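Local coordinates for effector protein hopAB3 (Pseudomonas syringae pv. maculicola, PDB 3TJY) that is recognised through this Pto-binding domain by the tomato resistance protein Pto, eliciting a hypersensitive response, and promotes virulence in susceptible plants, at residues 9-12 with 13-17; 17-21 with 22-26. One frame throughout, in Å; residues are numbered along the deposited sequence.

From the N terminus, contact 1 (9-12 with 13-17) spans the second half of helix 3-16 and runs to its C-terminal end. It closes no loop beyond single helical turns. Contact 2 (17-21 with 22-26) begins at Ala17, which the two share, closes the tight turn between the helices and covers the opening turn of helix 21-32. The contacts follow each other without nesting or crossing, their centres about 9 Å apart. Leu14 packs on Ile24, and Val11 and Val15 on Leu21, which joins the two helices; Leu14 O and Ala19 N probably form a hydrogen bond. Helices 41-50 and 64-77 pack against both contacts.

Contact 1: residues 9-12 with 13-17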
loop_
_atom_site.group_PDB
_atom_site.type_symbol
_atom_site.label_atom_id
_atom_site.label_comp_id
_atom_site.label_asym_id
_atom_site.label_seq_id
_atom_site.Cartn_x
_atom_site.Cartn_y
_atom_site.Cartn_z
ATOM N N ARG A 9 -4.132 9.162 -0.701
ATOM C CA ARG A 9 -5.380 8.621 -1.230
ATOM C C ARG A 9 -5.444 7.100 -1.001
ATOM O O ARG A 9 -6.500 6.556 -0.673
ATOM C CB ARG A 9 -5.506 8.953 -2.724
ATOM C CG ARG A 9 -6.653 8.275 -3.446
ATOM C CD ARG A 9 -7.997 8.669 -2.850
ATOM N NE ARG A 9 -9.103 8.414 -3.769
ATOM C CZ ARG A 9 -10.379 8.380 -3.401
ATOM N NH1 ARG A 9 -11.329 8.145 -4.299
ATOM N NH2 ARG A 9 -10.705 8.572 -2.131
ATOM N N ILE A 10 -4.315 6.414 -1.162
ATOM C CA ILE A 10 -4.274 4.978 -0.873
ATOM C C ILE A 10 -4.663 4.746 0.588
ATOM O O ILE A 10 -5.508 3.907 0.889
ATOM C CB ILE A 10 -2.882 4.362 -1.182
ATOM C CG1 ILE A 10 -2.583 4.454 -2.680
ATOM C CG2 ILE A 10 -2.839 2.894 -0.780
ATOM C CD1 ILE A 10 -1.097 4.090 -3.044
ATOM N N VAL A 11 -4.032 5.479 1.497
ATOM C CA VAL A 11 -4.347 5.323 2.908
ATOM C C VAL A 11 -5.823 5.627 3.166
ATOM O O VAL A 11 -6.489 4.881 3.865
ATOM C CB VAL A 11 -3.420 6.181 3.778
ATOM C CG1 VAL A 11 -3.878 6.185 5.252
ATOM C CG2 VAL A 11 -1.982 5.669 3.645
ATOM N N GLN A 12 -6.323 6.726 2.600
ATOM C CA GLN A 12 -7.736 7.082 2.716
ATOM C C GLN A 12 -8.648 5.952 2.261
ATOM O O GLN A 12 -9.640 5.634 2.918
ATOM C CB GLN A 12 -8.034 8.308 1.834
ATOM C CG GLN A 12 -9.513 8.643 1.690
ATOM C CD GLN A 12 -9.744 9.810 0.724
ATOM O OE1 GLN A 12 -9.052 9.936 -0.291
ATOM N NE2 GLN A 12 -10.713 10.665 1.044
ATOM N N GLN A 13 -8.347 5.407 1.085
ATOM C CA GLN A 13 -9.162 4.335 0.534
ATOM C C GLN A 13 -9.077 3.057 1.371
ATOM O O GLN A 13 -10.071 2.325 1.492
ATOM C CB GLN A 13 -8.754 4.057 -0.899
ATOM C CG GLN A 13 -9.143 5.155 -1.875
ATOM C CD GLN A 13 -8.706 4.803 -3.276
ATOM O OE1 GLN A 13 -7.553 4.498 -3.504
ATOM N NE2 GLN A 13 -9.647 4.800 -4.213
ATOM N N LEU A 14 -7.897 2.765 1.918
ATOM C CA LEU A 14 -7.761 1.609 2.822
ATOM C C LEU A 14 -8.636 1.767 4.066
ATOM O O LEU A 14 -9.343 0.837 4.462
ATOM C CB LEU A 14 -6.295 1.411 3.235
ATOM C CG LEU A 14 -5.401 0.847 2.129
ATOM C CD1 LEU A 14 -3.924 0.940 2.508
ATOM C CD2 LEU A 14 -5.794 -0.586 1.783
ATOM N N VAL A 15 -8.597 2.947 4.672
ATOM C CA VAL A 15 -9.455 3.205 5.829
ATOM C C VAL A 15 -10.933 3.037 5.454
ATOM O O VAL A 15 -11.702 2.390 6.176
ATOM C CB VAL A 15 -9.209 4.600 6.434
ATOM C CG1 VAL A 15 -10.140 4.813 7.608
ATOM C CG2 VAL A 15 -7.760 4.749 6.888
ATOM N N GLU A 16 -11.322 3.606 4.314
ATOM C CA GLU A 16 -12.701 3.489 3.817
ATOM C C GLU A 16 -13.082 2.015 3.709
ATOM O O GLU A 16 -14.226 1.635 3.948
ATOM C CB GLU A 16 -12.854 4.059 2.404
ATOM C CG GLU A 16 -12.607 5.545 2.174
ATOM C CD GLU A 16 -12.623 5.890 0.672
ATOM O OE1 GLU A 16 -12.113 6.963 0.289
ATOM O OE2 GLU A 16 -13.137 5.074 -0.134
ATOM N N ALA A 17 -12.115 1.200 3.298
ATOM C CA ALA A 17 -12.334 -0.230 3.074
ATOM C C ALA A 17 -12.271 -1.045 4.360
ATOM O O ALA A 17 -12.453 -2.263 4.326
ATOM C CB ALA A 17 -11.314 -0.761 2.078
#
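Arg9 lies over the amide of Gln13 one turn further along helix 3-16, part of the small helical bundle of this Pto-binding domain, and also reaches Glu16. The backbone supplies the regular i to i+4 ladder: Gln13 N donates a hydrogen bond to Arg9 O at 2.8 Å, and the three following rungs are Leu14 to Ile10, Val15 to Val11 and Glu16 to Gln12.

The flat polar groups form a stack on one flank. Guanidinium and amide planes are 16° apart, with Gln13 NE2 over one face of the guanidinium, offset toward its rim, and Arg9 NE 3.7 Å from Gln13 CD. A bend at chi2 (61°) turns the arginine forward along the helix, toward its C-terminal end. The glutamine amide is anchored from beyond the stack, OE1 to His50 and NE2 to Gln49 of helix 41-50; a group that both donates and accepts suits this buried place.

Apolar contacts serve the faces turned toward other helices. Ile10 and Leu14 point the same way, CG2 of the former 4.0 Å from CD1 of the latter, and both also touch helix 41-50. Val11 CG1 and Val15 CG2 are looser at 4.5 Å, and both valines meet Leu21 of helix 21-32. Beta-branched isoleucine and valine, and leucine, suit these faces, which pack against helices 41-50, 64-77 and 21-32.

Charge and amide groups share the outer flank. Arg9 NH2 makes a salt bridge to Glu16 OE1, the two planes 60° apart, and the same nitrogen is hydrogen-bonded to Gln12 OE1 at 2.8 Å, sitting above the amide carbonyl plane and not on a lone pair. Such a long cation can span almost two turns. Glu16 OE1 also lies 3.4 Å from Gln12 CG, against the aliphatic part of that glutamine.

Contact 2: residues 17-21 with 22-26; sequences AGADL and ANIRT. With SO4 (sulfate ion), chain D; SO4 (sulfate ion), chain B.
Asp20 OD2 lies over the first turn of helix 21-32, accepting a hydrogen bond from Asn23 N at 3.2 Å and sitting 3.0 Å from Ala22 N. The donor Asn23 N comes from above the carboxylate plane, 68° out of it. With CG anti to the backbone N (chi1 174°), the carboxylate swings forward over amides that have no earlier helical carbonyl to bond. A short anionic acceptor suits this N-cap position, where its charge would also be expected to interact well with the helix dipole. Water 1 bridges Asp20 N and Asn23 OD1, tying the cap residue to the asparagine side chain. The main chain then takes over: Asp20 O accepts from Ile24 N and Leu21 O from Arg25 N.

Residues 17-21 link helix 3-16 to helix 21-32 of the bundle. Helix 3-16 ends in a Schellman motif at Gly18, whose positive phi suits glycine, which has no CB to meet the preceding carbonyl oxygen. Beyond it the small Ala19 places CB 3.9 Å from Ile24 CG1, and both also touch Leu14, which seals the inner side of the turn with hydrocarbon. Leu21 packs on Val11 and Val15 of helix 3-16 and also on Leu73 and Ala76 of helix 64-77.

Arg25 extends outward, where two sulfates, probably from the crystallisation liquor, meet the edge of its guanidinium near its plane. NE donates to O2 of the chain B sulfate at 2.8 Å. NH2 spans both ions, its bond to O1 of the chain D sulfate nearly straight (178°), while NH1 donates to O2 of the chain D sulfate and makes a salt bridge to Asp77 OD2.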
loop_
_atom_site.group_PDB
_atom_site.type_symbol
_atom_site.label_atom_id
_atom_site.label_comp_id
_atom_site.label_asym_id
_atom_site.label_seq_id
_atom_site.Cartn_x
_atom_site.Cartn_y
_atom_site.Cartn_z
ATOM N N ALA A 17 -12.115 1.200 3.298
ATOM C CA ALA A 17 -12.334 -0.230 3.074
ATOM C C ALA A 17 -12.271 -1.045 4.360
ATOM O O ALA A 17 -12.453 -2.263 4.326
ATOM C CB ALA A 17 -11.314 -0.761 2.078
ATOM N N GLY A 18 -12.001 -0.388 5.485
ATOM C CA GLY A 18 -12.013 -1.056 6.782
ATOM C C GLY A 18 -10.695 -1.693 7.204
ATOM O O GLY A 18 -10.651 -2.498 8.155
ATOM N N ALA A 19 -9.623 -1.324 6.508
ATOM C CA ALA A 19 -8.294 -1.852 6.782
ATOM C C ALA A 19 -7.765 -1.448 8.155
ATOM O O ALA A 19 -8.113 -0.395 8.687
ATOM C CB ALA A 19 -7.325 -1.408 5.700
ATOM N N ASP A 20 -6.934 -2.318 8.723
ATOM C CA ASP A 20 -6.181 -2.045 9.936
ATOM C C ASP A 20 -4.828 -1.541 9.421
ATOM O O ASP A 20 -4.058 -2.321 8.859
ATOM C CB ASP A 20 -6.036 -3.363 10.717
ATOM C CG ASP A 20 -5.145 -3.247 11.949
ATOM O OD1 ASP A 20 -5.307 -4.065 12.877
ATOM O OD2 ASP A 20 -4.279 -2.367 12.000
ATOM N N LEU A 21 -4.555 -0.247 9.569
ATOM C CA LEU A 21 -3.337 0.349 9.007
ATOM C C LEU A 21 -2.047 -0.204 9.616
ATOM O O LEU A 21 -1.019 -0.270 8.923
ATOM C CB LEU A 21 -3.346 1.887 9.105
ATOM C CG LEU A 21 -4.423 2.615 8.294
ATOM C CD1 LEU A 21 -4.262 4.130 8.443
ATOM C CD2 LEU A 21 -4.357 2.209 6.830
ATOM N N ALA A 22 -2.088 -0.596 10.888
ATOM C CA ALA A 22 -0.935 -1.252 11.493
ATOM C C ALA A 22 -0.629 -2.535 10.730
ATOM O O ALA A 22 0.532 -2.838 10.443
ATOM C CB ALA A 22 -1.171 -1.530 12.983
ATOM N N ASN A 23 -1.680 -3.278 10.377
ATOM C CA ASN A 23 -1.527 -4.532 9.654
ATOM C C ASN A 23 -1.069 -4.299 8.216
ATOM O O ASN A 23 -0.187 -5.000 7.713
ATOM C CB ASN A 23 -2.843 -5.326 9.684
ATOM C CG ASN A 23 -2.855 -6.505 8.712
ATOM O OD1 ASN A 23 -3.659 -6.550 7.774
ATOM N ND2 ASN A 23 -1.981 -7.469 8.942
ATOM N N ILE A 24 -1.675 -3.326 7.544
ATOM C CA ILE A 24 -1.271 -3.018 6.182
ATOM C C ILE A 24 0.198 -2.586 6.173
ATOM O O ILE A 24 0.959 -2.983 5.298
ATOM C CB ILE A 24 -2.132 -1.914 5.547
ATOM C CG1 ILE A 24 -3.591 -2.362 5.448
ATOM C CG2 ILE A 24 -1.620 -1.594 4.152
ATOM C CD1 ILE A 24 -3.804 -3.658 4.621
ATOM N N ARG A 25 0.601 -1.808 7.174
ATOM C CA ARG A 25 1.999 -1.371 7.263
ATOM C C ARG A 25 2.957 -2.564 7.283
ATOM O O ARG A 25 3.950 -2.594 6.558
ATOM C CB ARG A 25 2.220 -0.485 8.495
ATOM C CG ARG A 25 3.637 0.058 8.603
ATOM C CD ARG A 25 3.803 0.934 9.837
ATOM N NE ARG A 25 5.202 1.301 10.035
ATOM C CZ ARG A 25 5.693 1.763 11.175
ATOM N NH1 ARG A 25 4.905 1.913 12.233
ATOM N NH2 ARG A 25 6.985 2.045 11.266
ATOM N N THR A 26 2.648 -3.555 8.108
ATOM C CA THR A 26 3.475 -4.749 8.226
ATOM C C THR A 26 3.481 -5.541 6.913
ATOM O O THR A 26 4.534 -5.946 6.426
ATOM C CB THR A 26 2.975 -5.616 9.383
ATOM O OG1 THR A 26 3.092 -4.876 10.607
ATOM C CG2 THR A 26 3.773 -6.922 9.508
HETATM S S SO4 D . 7.233 2.585 14.846
HETATM O O1 SO4 D . 8.142 3.187 13.869
HETATM O O2 SO4 D . 5.967 3.318 14.866
HETATM O O3 SO4 D . 6.988 1.191 14.483
HETATM O O4 SO4 D . 7.838 2.627 16.176
HETATM S S SO4 B . 8.901 1.059 8.204
HETATM O O1 SO4 B . 9.147 1.771 6.964
HETATM O O2 SO4 B . 7.470 0.949 8.445
HETATM O O3 SO4 B . 9.477 -0.275 8.080
HETATM O O4 SO4 B . 9.517 1.794 9.302
HETATM O O HOH W 1 -6.317 -4.773 7.385
#